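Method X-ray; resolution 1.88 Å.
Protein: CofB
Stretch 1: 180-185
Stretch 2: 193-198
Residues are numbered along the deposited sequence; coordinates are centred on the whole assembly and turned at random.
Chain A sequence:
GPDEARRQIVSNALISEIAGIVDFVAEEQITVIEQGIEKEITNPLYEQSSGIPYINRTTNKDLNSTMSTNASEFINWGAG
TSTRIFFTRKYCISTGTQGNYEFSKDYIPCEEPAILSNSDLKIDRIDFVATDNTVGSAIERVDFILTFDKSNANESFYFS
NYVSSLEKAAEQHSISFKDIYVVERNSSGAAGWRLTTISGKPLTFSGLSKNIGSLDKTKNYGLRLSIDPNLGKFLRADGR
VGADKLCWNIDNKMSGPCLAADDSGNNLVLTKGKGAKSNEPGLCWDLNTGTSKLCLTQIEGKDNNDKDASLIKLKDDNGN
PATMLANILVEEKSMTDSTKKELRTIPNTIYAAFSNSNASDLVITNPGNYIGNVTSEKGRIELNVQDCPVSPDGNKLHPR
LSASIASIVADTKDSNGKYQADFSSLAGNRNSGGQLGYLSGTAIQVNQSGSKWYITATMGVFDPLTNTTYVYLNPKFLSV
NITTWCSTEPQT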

ATOM      1  N   ILE A 180      37.146 -18.394   6.379  1.00 23.20           N
ATOM      2  CA  ILE A 180      38.234 -17.590   6.899  1.00 22.32           C
ATOM      3  C   ILE A 180      39.451 -18.485   7.008  1.00 24.69           C
ATOM      4  O   ILE A 180      39.394 -19.510   7.673  1.00 24.31           O
ATOM      5  CB  ILE A 180      37.895 -17.012   8.280  1.00 24.23           C
ATOM      6  CG1 ILE A 180      36.681 -16.081   8.177  1.00 34.65           C
ATOM      7  CG2 ILE A 180      39.105 -16.307   8.867  1.00 22.48           C
ATOM      8  CD1 ILE A 180      36.132 -15.645   9.520  1.00 39.06           C
ATOM      9  N   TYR A 181      40.536 -18.106   6.343  1.00 22.89           N
ATOM     10  CA  TYR A 181      41.760 -18.896   6.368  1.00 22.51           C
ATOM     11  C   TYR A 181      42.874 -18.113   7.024  1.00 24.59           C
ATOM     12  O   TYR A 181      42.923 -16.884   6.936  1.00 23.00           O
ATOM     13  CB  TYR A 181      42.189 -19.302   4.952  1.00 18.98           C
ATOM     14  CG  TYR A 181      41.475 -20.498   4.391  1.00 23.75           C
ATOM     15  CD1 TYR A 181      42.141 -21.703   4.214  1.00 25.28           C
ATOM     16  CD2 TYR A 181      40.134 -20.434   4.044  1.00 22.49           C
ATOM     17  CE1 TYR A 181      41.489 -22.810   3.692  1.00 26.17           C
ATOM     18  CE2 TYR A 181      39.473 -21.526   3.521  1.00 24.22           C
ATOM     19  CZ  TYR A 181      40.157 -22.714   3.345  1.00 31.93           C
ATOM     20  OH  TYR A 181      39.498 -23.804   2.828  1.00 27.82           O
ATOM     21  N   VAL A 182      43.784 -18.832   7.671  1.00 21.72           N
ATOM     22  CA  VAL A 182      45.012 -18.226   8.159  1.00 23.71           C
ATOM     23  C   VAL A 182      46.025 -18.198   7.019  1.00 24.48           C
ATOM     24  O   VAL A 182      46.225 -19.208   6.329  1.00 27.71           O
ATOM     25  CB  VAL A 182      45.585 -19.000   9.362  1.00 24.39           C
ATOM     26  CG1 VAL A 182      46.934 -18.436   9.765  1.00 27.36           C
ATOM     27  CG2 VAL A 182      44.611 -18.959  10.526  1.00 32.28           C
ATOM     28  N   VAL A 183      46.653 -17.047   6.801  1.00 21.10           N
ATOM     29  CA  VAL A 183      47.684 -16.957   5.783  1.00 22.21           C
ATOM     30  C   VAL A 183      48.978 -16.439   6.391  1.00 21.44           C
ATOM     31  O   VAL A 183      48.979 -15.889   7.488  1.00 23.38           O
ATOM     32  CB  VAL A 183      47.238 -16.067   4.597  1.00 25.91           C
ATOM     33  CG1 VAL A 183      46.047 -16.724   3.885  1.00 19.83           C
ATOM     34  CG2 VAL A 183      46.882 -14.649   5.062  1.00 21.77           C
ATOM     35  N   GLU A 184      50.080 -16.643   5.683  1.00 23.19           N
ATOM     36  CA  GLU A 184      51.379 -16.269   6.198  1.00 26.55           C
ATOM     37  C   GLU A 184      52.293 -15.818   5.077  1.00 28.52           C
ATOM     38  O   GLU A 184      52.108 -16.178   3.908  1.00 23.80           O
ATOM     39  CB  GLU A 184      52.018 -17.447   6.954  1.00 23.65           C
ATOM     40  CG  GLU A 184      52.278 -18.653   6.066  1.00 24.98           C
ATOM     41  CD  GLU A 184      52.849 -19.853   6.815  1.00 32.77           C
ATOM     42  OE1 GLU A 184      52.116 -20.483   7.611  1.00 29.85           O
ATOM     43  OE2 GLU A 184      54.039 -20.169   6.596  1.00 28.10           O
ATOM     44  N   ARG A 185      53.288 -15.024   5.437  1.00 28.00           N
ATOM     45  CA  ARG A 185      54.353 -14.712   4.506  1.00 29.87           C
ATOM     46  C   ARG A 185      55.651 -14.606   5.285  1.00 34.72           C
ATOM     47  O   ARG A 185      55.641 -14.372   6.499  1.00 31.24           O
ATOM     48  CB  ARG A 185      54.066 -13.427   3.737  1.00 25.77           C
ATOM     49  CG  ARG A 185      53.874 -12.212   4.602  1.00 24.52           C
ATOM     50  CD  ARG A 185      53.438 -11.030   3.762  1.00 27.06           C
ATOM     51  NE  ARG A 185      53.186  -9.845   4.570  1.00 27.43           N
ATOM     52  CZ  ARG A 185      52.752  -8.689   4.085  1.00 33.37           C
ATOM     53  NH1 ARG A 185      52.508  -8.559   2.783  1.00 32.38           N
ATOM     54  NH2 ARG A 185      52.549  -7.666   4.903  1.00 29.72           N
TER
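Stretch 2 (193-198) WRLTTI

The apolar centre of the contact lies around Val183, which meets Trp193 and Leu195 of the second stretch. Val183 has chi1 in the m well. Its CG2 comes to 3.5 Å from CE3 of Trp193, and its CG1 lies 4.0 Å from CD2 of Leu195. The same leucine methyl, CD2, also reaches CD1 of Tyr181 at 3.8 Å, approaching that ring obliquely. The CA-to-CB bond of Leu195 points away from the first stretch, but the end of the side chain comes nearer. Its rotamer is m, t.

Trp193 extends this apolar patch toward Arg185. Its indole has chi1 near -69° and chi2 near 114°, which brings the end of the side chain nearer to the first stretch. The aliphatic part of Arg185 lies over the face of this ring. CD of Arg185 is 3.7 Å from the centroid of the six-membered ring of Trp193, 12° off the normal, a CH-pi contact. The arginine chain is extended beyond chi1, with chi2, chi3 and chi4 all close to 180°. NH1 of Arg185 and NE1 of Trp193 are 3.3 Å apart, but both are donors and do not bond to each other. Each finds a partner elsewhere in the structure.

The backbones hold these side chains in register. Residues 180-185 are all in strand conformation. In the second stretch, 194-195 and 197-198 are strand, with Thr196 between them in a loop or turn. The local pairing is antiparallel, although the end-to-end directions of CA 181 to 185 and CA 193 to 197 differ by 119°. Val183 and Leu195 form a non-hydrogen-bonded pair, CA to CA 4.5 Å, and their side chains diverge. Glu184 and Arg194 form the adjoining hydrogen-bonded pair, CA to CA 5.5 Å. In that pair N of Glu184 donates to O of Arg194 at 2.9 Å, and N of Arg194 donates to O of Glu184 at 2.9 Å. Further along, N of Thr196 donates to O of Val182 at 3.0 Å. A CA-H...O contact, CA of Val183 to O of Arg194 at 3.3 Å, adds to the pairing.

The polar edge is built on Glu184 and Arg194, whose side chains share one face of the sheet. Both have chi1 in the p well. NH2 of Arg194 donates to OE2 of Glu184 at 2.9 Å, and the pair is a salt bridge. CG of Glu184 packs over one face of the Arg194 guanidinium. The other carboxylate oxygen turns to Thr196, whose OG1 donates to OE1 of Glu184 at 2.8 Å. The CA-to-CB bond of Thr196 points toward the first stretch, which helps place this hydroxyl. Water 1 completes the edge. It donates to OE1 of Glu184 at 2.7 Å and accepts from N of Thr197 at 2.9 Å. The CA-to-CB bond of Thr197 points away from the first stretch. Together the two stretches bury 658 Å², both sides summed.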

ATOM      1  N   TRP A 193      52.155 -13.784   0.318  1.00 24.04           N
ATOM      2  CA  TRP A 193      51.112 -14.492   1.066  1.00 22.04           C
ATOM      3  C   TRP A 193      50.866 -15.909   0.562  1.00 24.04           C
ATOM      4  O   TRP A 193      50.828 -16.143  -0.641  1.00 26.14           O
ATOM      5  CB  TRP A 193      49.791 -13.718   0.993  1.00 23.88           C
ATOM      6  CG  TRP A 193      49.783 -12.431   1.743  1.00 24.99           C
ATOM      7  CD1 TRP A 193      49.691 -11.166   1.216  1.00 18.32           C
ATOM      8  CD2 TRP A 193      49.852 -12.272   3.165  1.00 26.05           C
ATOM      9  NE1 TRP A 193      49.694 -10.234   2.230  1.00 20.36           N
ATOM     10  CE2 TRP A 193      49.794 -10.887   3.435  1.00 27.32           C
ATOM     11  CE3 TRP A 193      49.957 -13.165   4.237  1.00 25.21           C
ATOM     12  CZ2 TRP A 193      49.849 -10.377   4.731  1.00 28.38           C
ATOM     13  CZ3 TRP A 193      50.001 -12.658   5.523  1.00 24.82           C
ATOM     14  CH2 TRP A 193      49.948 -11.276   5.760  1.00 27.44           C
ATOM     15  N   ARG A 194      50.670 -16.845   1.486  1.00 24.53           N
ATOM     16  CA  ARG A 194      50.280 -18.206   1.133  1.00 22.50           C
ATOM     17  C   ARG A 194      49.433 -18.789   2.255  1.00 17.85           C
ATOM     18  O   ARG A 194      49.481 -18.308   3.387  1.00 23.71           O
ATOM     19  CB  ARG A 194      51.508 -19.090   0.892  1.00 22.46           C
ATOM     20  CG  ARG A 194      52.338 -19.271   2.158  1.00 24.25           C
ATOM     21  CD  ARG A 194      53.427 -20.344   2.033  1.00 30.86           C
ATOM     22  NE  ARG A 194      54.261 -20.326   3.233  1.00 32.41           N
ATOM     23  CZ  ARG A 194      55.288 -19.498   3.408  1.00 34.22           C
ATOM     24  NH1 ARG A 194      55.637 -18.649   2.444  1.00 29.73           N
ATOM     25  NH2 ARG A 194      55.974 -19.529   4.544  1.00 40.78           N
ATOM     26  N   LEU A 195      48.652 -19.815   1.947  1.00 22.20           N
ATOM     27  CA  LEU A 195      47.856 -20.474   2.975  1.00 19.73           C
ATOM     28  C   LEU A 195      48.761 -21.104   4.032  1.00 25.67           C
ATOM     29  O   LEU A 195      49.728 -21.789   3.712  1.00 21.98           O
ATOM     30  CB  LEU A 195      46.945 -21.535   2.357  1.00 22.80           C
ATOM     31  CG  LEU A 195      45.895 -21.013   1.381  1.00 27.98           C
ATOM     32  CD1 LEU A 195      45.178 -22.174   0.714  1.00 25.53           C
ATOM     33  CD2 LEU A 195      44.899 -20.128   2.126  1.00 21.91           C
ATOM     34  N   THR A 196      48.462 -20.840   5.291  1.00 24.52           N
ATOM     35  CA  THR A 196      49.114 -21.556   6.375  1.00 30.20           C
ATOM     36  C   THR A 196      48.633 -23.001   6.327  1.00 29.41           C
ATOM     37  O   THR A 196      47.455 -23.247   6.068  1.00 23.63           O
ATOM     38  CB  THR A 196      48.798 -20.912   7.733  1.00 27.20           C
ATOM     39  OG1 THR A 196      49.409 -19.615   7.790  1.00 26.43           O
ATOM     40  CG2 THR A 196      49.318 -21.778   8.887  1.00 29.12           C
ATOM     41  N   THR A 197      49.535 -23.961   6.535  1.00 25.98           N
ATOM     42  CA  THR A 197      49.138 -25.371   6.490  1.00 28.05           C
ATOM     43  C   THR A 197      49.563 -26.137   7.740  1.00 32.74           C
ATOM     44  O   THR A 197      50.552 -25.798   8.390  1.00 30.17           O
ATOM     45  CB  THR A 197      49.739 -26.121   5.272  1.00 32.07           C
ATOM     46  OG1 THR A 197      51.167 -26.006   5.302  1.00 33.88           O
ATOM     47  CG2 THR A 197      49.196 -25.575   3.939  1.00 27.23           C
ATOM     48  N   ILE A 198      48.787 -27.169   8.051  1.00 31.58           N
ATOM     49  CA  ILE A 198      49.077 -28.119   9.116  1.00 36.53           C
ATOM     50  C   ILE A 198      49.144 -29.500   8.474  1.00 32.01           C
ATOM     51  O   ILE A 198      48.120 -30.033   8.041  1.00 36.73           O
ATOM     52  CB  ILE A 198      47.997 -28.112  10.217  1.00 43.00           C
ATOM     53  CG1 ILE A 198      47.852 -26.718  10.836  1.00 32.05           C
ATOM     54  CG2 ILE A 198      48.308 -29.156  11.279  1.00 48.60           C
ATOM     55  CD1 ILE A 198      49.116 -26.191  11.454  1.00 38.34           C
TER
HETATM   56  O   HOH W   1      52.229 -23.152   7.071  1.00 29.48           O